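Long-range contact in putative glycosyl hydrolase (Bacteroides thetaiotaomicron VPI-5482, PDB 3K11), which is probably a glycoside hydrolase of family 88 whose substrate is not established: residues A70-S81 against T131-L139. Sequence-based numbering, arbitrary orientation.
Sequences AQLERGAFRLAS and TDSQLLQIL. With EDO (1,2-ethanediol), chain Q.
With Asp132 CG anti to the backbone N (chi1 -173°) and the Arg74 chain bent at chi2 (-62°), carboxylate and guanidinium meet from opposite directions in an end-on, two-nitrogen salt bridge. Arg74 NH2 donates to Asp132 OD1 at 2.8 Å, and Arg74 NH1 to Asp132 OD2 at 3.0 Å. Each carboxylate oxygen takes a second donor: Asp132 OD2 accepts from Leu72 N at 2.8 Å, nearly along its C-O axis, while OD1 accepts from Gln134 N on the carboxylate face opposite Arg74 NH2, the N-cap bond of helix 133-139. Arg74 NH1 also donates to Leu72 O, which further fixes the guanidinium. The Gln134 amide stacks on one guanidinium face, the two planes 19° apart and NE2 offset toward the rim; Gln71 OE1 covers the other. Two waters, both donating to Gln134 OE1, accept from Leu79 N and Ala80 N. Beneath the polar layer, Leu72 CG packs on Leu135 CD2 at 3.5 Å, alongside Phe113 and Phe121 of helix 101-128; farther along, Ala80 CB meets Ile138 CD1. Without the carboxylate, as with an alanine at Asp132, the Arg74 charge is likely to lose its mate and helix 133-139 its cap. Four donors converging on one buried carboxylate are likely to keep it ionised; three join edge strand 70-72 and the following loop to the helix start, which the fourth caps.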
loop_
_atom_site.group_PDB
_atom_site.type_symbol
_atom_site.label_atom_id
_atom_site.label_comp_id
_atom_site.label_asym_id
_atom_site.label_seq_id
_atom_site.Cartn_x
_atom_site.Cartn_y
_atom_site.Cartn_z
ATOM N N ALA A 70 22.758 -48.681 -4.366
ATOM C CA ALA A 70 21.340 -48.513 -4.720
ATOM C C ALA A 70 20.819 -47.146 -4.304
ATOM O O ALA A 70 21.159 -46.649 -3.204
ATOM C CB ALA A 70 20.503 -49.622 -4.066
ATOM N N GLN A 71 20.002 -46.525 -5.180
ATOM C CA GLN A 71 19.321 -45.309 -4.841
ATOM C C GLN A 71 17.985 -45.284 -5.576
ATOM O O GLN A 71 17.806 -45.974 -6.575
ATOM C CB GLN A 71 20.135 -44.091 -5.231
ATOM C CG GLN A 71 20.342 -43.960 -6.722
ATOM C CD GLN A 71 21.016 -42.676 -7.133
ATOM O OE1 GLN A 71 21.600 -41.960 -6.307
ATOM N NE2 GLN A 71 20.917 -42.361 -8.418
ATOM N N LEU A 72 17.081 -44.455 -5.114
ATOM C CA LEU A 72 15.855 -44.214 -5.863
ATOM C C LEU A 72 16.267 -43.486 -7.147
ATOM O O LEU A 72 17.112 -42.582 -7.114
ATOM C CB LEU A 72 14.904 -43.353 -5.040
ATOM C CG LEU A 72 14.440 -43.895 -3.677
ATOM C CD1 LEU A 72 13.457 -42.974 -3.058
ATOM C CD2 LEU A 72 13.869 -45.328 -3.868
ATOM N N GLU A 73 15.702 -43.888 -8.270
ATOM C CA GLU A 73 15.991 -43.234 -9.544
ATOM C C GLU A 73 15.658 -41.749 -9.439
ATOM O O GLU A 73 14.574 -41.372 -8.949
ATOM C CB GLU A 73 15.165 -43.885 -10.673
ATOM C CG GLU A 73 15.453 -43.236 -12.010
ATOM C CD GLU A 73 14.714 -43.839 -13.145
ATOM O OE1 GLU A 73 13.833 -44.676 -12.908
ATOM O OE2 GLU A 73 14.997 -43.419 -14.287
ATOM N N ARG A 74 16.560 -40.886 -9.900
ATOM C CA ARG A 74 16.334 -39.477 -9.741
ATOM C C ARG A 74 15.546 -38.920 -10.914
ATOM O O ARG A 74 16.053 -38.854 -12.020
ATOM C CB ARG A 74 17.666 -38.757 -9.631
ATOM C CG ARG A 74 18.593 -39.260 -8.544
ATOM C CD ARG A 74 17.995 -39.096 -7.251
ATOM N NE ARG A 74 18.933 -39.141 -6.124
ATOM C CZ ARG A 74 18.864 -39.963 -5.076
ATOM N NH1 ARG A 74 18.011 -40.983 -5.028
ATOM N NH2 ARG A 74 19.686 -39.778 -4.065
ATOM N N GLY A 75 14.299 -38.578 -10.688
ATOM C CA GLY A 75 13.499 -37.814 -11.656
ATOM C C GLY A 75 13.611 -36.359 -11.243
ATOM O O GLY A 75 14.447 -36.031 -10.422
ATOM N N ALA A 76 12.781 -35.476 -11.785
ATOM C CA ALA A 76 12.882 -34.055 -11.434
ATOM C C ALA A 76 12.448 -33.779 -10.025
ATOM O O ALA A 76 12.905 -32.813 -9.439
ATOM C CB ALA A 76 12.062 -33.168 -12.435
ATOM N N PHE A 77 11.572 -34.615 -9.447
ATOM C CA PHE A 77 11.049 -34.351 -8.117
ATOM C C PHE A 77 11.217 -35.541 -7.181
ATOM O O PHE A 77 11.021 -36.686 -7.610
ATOM C CB PHE A 77 9.576 -34.043 -8.227
ATOM C CG PHE A 77 9.283 -32.963 -9.213
ATOM C CD1 PHE A 77 9.681 -31.654 -8.938
ATOM C CD2 PHE A 77 8.723 -33.265 -10.455
ATOM C CE1 PHE A 77 9.490 -30.661 -9.877
ATOM C CE2 PHE A 77 8.501 -32.273 -11.379
ATOM C CZ PHE A 77 8.890 -30.950 -11.073
ATOM N N ARG A 78 11.557 -35.257 -5.916
ATOM C CA ARG A 78 11.780 -36.291 -4.883
ATOM C C ARG A 78 10.435 -36.845 -4.449
ATOM O O ARG A 78 9.459 -36.094 -4.333
ATOM C CB ARG A 78 12.540 -35.691 -3.680
ATOM C CG ARG A 78 13.987 -35.311 -3.966
ATOM C CD ARG A 78 14.627 -34.316 -2.968
ATOM N NE ARG A 78 14.005 -32.982 -3.099
ATOM C CZ ARG A 78 13.480 -32.242 -2.107
ATOM N NH1 ARG A 78 13.533 -32.630 -0.824
ATOM N NH2 ARG A 78 12.915 -31.075 -2.405
ATOM N N LEU A 79 10.367 -38.160 -4.263
ATOM C CA LEU A 79 9.123 -38.832 -3.871
ATOM C C LEU A 79 8.632 -38.590 -2.451
ATOM O O LEU A 79 7.441 -38.749 -2.191
ATOM C CB LEU A 79 9.263 -40.357 -4.044
ATOM C CG LEU A 79 9.282 -40.949 -5.457
ATOM C CD1 LEU A 79 9.546 -42.500 -5.456
ATOM C CD2 LEU A 79 7.942 -40.712 -6.130
ATOM N N ALA A 80 9.539 -38.265 -1.532
ATOM C CA ALA A 80 9.154 -38.158 -0.128
ATOM C C ALA A 80 9.568 -36.858 0.503
ATOM O O ALA A 80 9.722 -36.780 1.730
ATOM C CB ALA A 80 9.674 -39.303 0.659
ATOM N N SER A 81 9.641 -35.806 -0.313
ATOM C CA SER A 81 9.869 -34.494 0.216
ATOM C C SER A 81 8.516 -33.978 0.768
ATOM O O SER A 81 7.461 -34.532 0.467
ATOM C CB SER A 81 10.283 -33.591 -0.916
ATOM O OG SER A 81 9.221 -33.490 -1.840
ATOM N N THR A 131 23.605 -45.050 3.096
ATOM C CA THR A 131 22.646 -45.356 2.041
ATOM C C THR A 131 22.174 -44.086 1.346
ATOM O O THR A 131 22.693 -42.989 1.594
ATOM C CB THR A 131 21.438 -46.193 2.575
ATOM O OG1 THR A 131 20.742 -46.781 1.473
ATOM C CG2 THR A 131 20.512 -45.393 3.369
ATOM N N ASP A 132 21.208 -44.245 0.446
ATOM C CA ASP A 132 20.599 -43.101 -0.263
ATOM C C ASP A 132 20.114 -42.067 0.746
ATOM O O ASP A 132 19.288 -42.346 1.612
ATOM C CB ASP A 132 19.438 -43.654 -1.091
ATOM C CG ASP A 132 18.802 -42.643 -2.014
ATOM O OD1 ASP A 132 19.078 -41.436 -1.910
ATOM O OD2 ASP A 132 17.975 -43.087 -2.831
ATOM N N SER A 133 20.610 -40.848 0.627
ATOM C CA SER A 133 20.145 -39.772 1.494
ATOM C C SER A 133 18.622 -39.587 1.469
ATOM O O SER A 133 18.031 -39.125 2.451
ATOM C CB SER A 133 20.812 -38.474 1.086
ATOM O OG SER A 133 20.437 -38.149 -0.242
ATOM N N GLN A 134 17.958 -39.952 0.366
ATOM C CA GLN A 134 16.497 -39.824 0.309
ATOM C C GLN A 134 15.856 -40.819 1.256
ATOM O O GLN A 134 14.777 -40.582 1.820
ATOM C CB GLN A 134 15.979 -40.025 -1.126
ATOM C CG GLN A 134 16.371 -38.880 -2.063
ATOM C CD GLN A 134 15.609 -38.889 -3.388
ATOM O OE1 GLN A 134 14.535 -39.484 -3.490
ATOM N NE2 GLN A 134 16.154 -38.195 -4.399
ATOM N N LEU A 135 16.504 -41.961 1.432
ATOM C CA LEU A 135 15.986 -42.952 2.354
ATOM C C LEU A 135 16.259 -42.586 3.801
ATOM O O LEU A 135 15.481 -42.947 4.697
ATOM C CB LEU A 135 16.485 -44.363 2.002
ATOM C CG LEU A 135 15.508 -45.086 1.086
ATOM C CD1 LEU A 135 14.219 -45.418 1.847
ATOM C CD2 LEU A 135 15.228 -44.394 -0.269
ATOM N N LEU A 136 17.343 -41.871 4.052
ATOM C CA LEU A 136 17.591 -41.420 5.405
ATOM C C LEU A 136 16.537 -40.406 5.874
ATOM O O LEU A 136 16.249 -40.301 7.071
ATOM C CB LEU A 136 19.027 -40.869 5.545
ATOM C CG LEU A 136 20.105 -41.963 5.413
ATOM C CD1 LEU A 136 21.448 -41.297 5.510
ATOM C CD2 LEU A 136 19.988 -43.088 6.438
ATOM N N GLN A 137 15.937 -39.681 4.935
ATOM C CA GLN A 137 14.907 -38.719 5.260
ATOM C C GLN A 137 13.668 -39.485 5.742
ATOM O O GLN A 137 13.034 -39.094 6.712
ATOM C CB GLN A 137 14.556 -37.862 4.036
ATOM C CG GLN A 137 13.598 -36.780 4.388
ATOM C CD GLN A 137 13.210 -35.848 3.261
ATOM O OE1 GLN A 137 13.045 -36.276 2.114
ATOM N NE2 GLN A 137 12.987 -34.577 3.600
ATOM N N ILE A 138 13.366 -40.577 5.052
ATOM C CA ILE A 138 12.201 -41.411 5.349
ATOM C C ILE A 138 12.432 -42.179 6.616
ATOM O O ILE A 138 11.551 -42.275 7.462
ATOM C CB ILE A 138 11.911 -42.394 4.180
ATOM C CG1 ILE A 138 11.481 -41.592 2.933
ATOM C CG2 ILE A 138 10.862 -43.455 4.578
ATOM C CD1 ILE A 138 11.650 -42.284 1.591
ATOM N N LEU A 139 13.617 -42.769 6.757
ATOM C CA LEU A 139 13.887 -43.679 7.881
ATOM C C LEU A 139 14.234 -42.961 9.176
ATOM O O LEU A 139 13.850 -43.413 10.258
ATOM C CB LEU A 139 15.022 -44.655 7.540
ATOM C CG LEU A 139 14.749 -45.650 6.399
ATOM C CD1 LEU A 139 16.074 -46.286 5.984
ATOM C CD2 LEU A 139 13.693 -46.679 6.800
HETATM C C1 EDO Q . 24.867 -43.448 -1.243
HETATM O O1 EDO Q . 24.525 -44.819 -0.997
HETATM C C2 EDO Q . 26.185 -43.122 -0.568
HETATM O O2 EDO Q . 25.921 -42.808 0.792
HETATM O O HOH W 1 21.894 -47.845 -0.874
HETATM O O HOH W 2 12.655 -39.712 -5.348
HETATM O O HOH W 3 12.485 -38.612 -1.746
#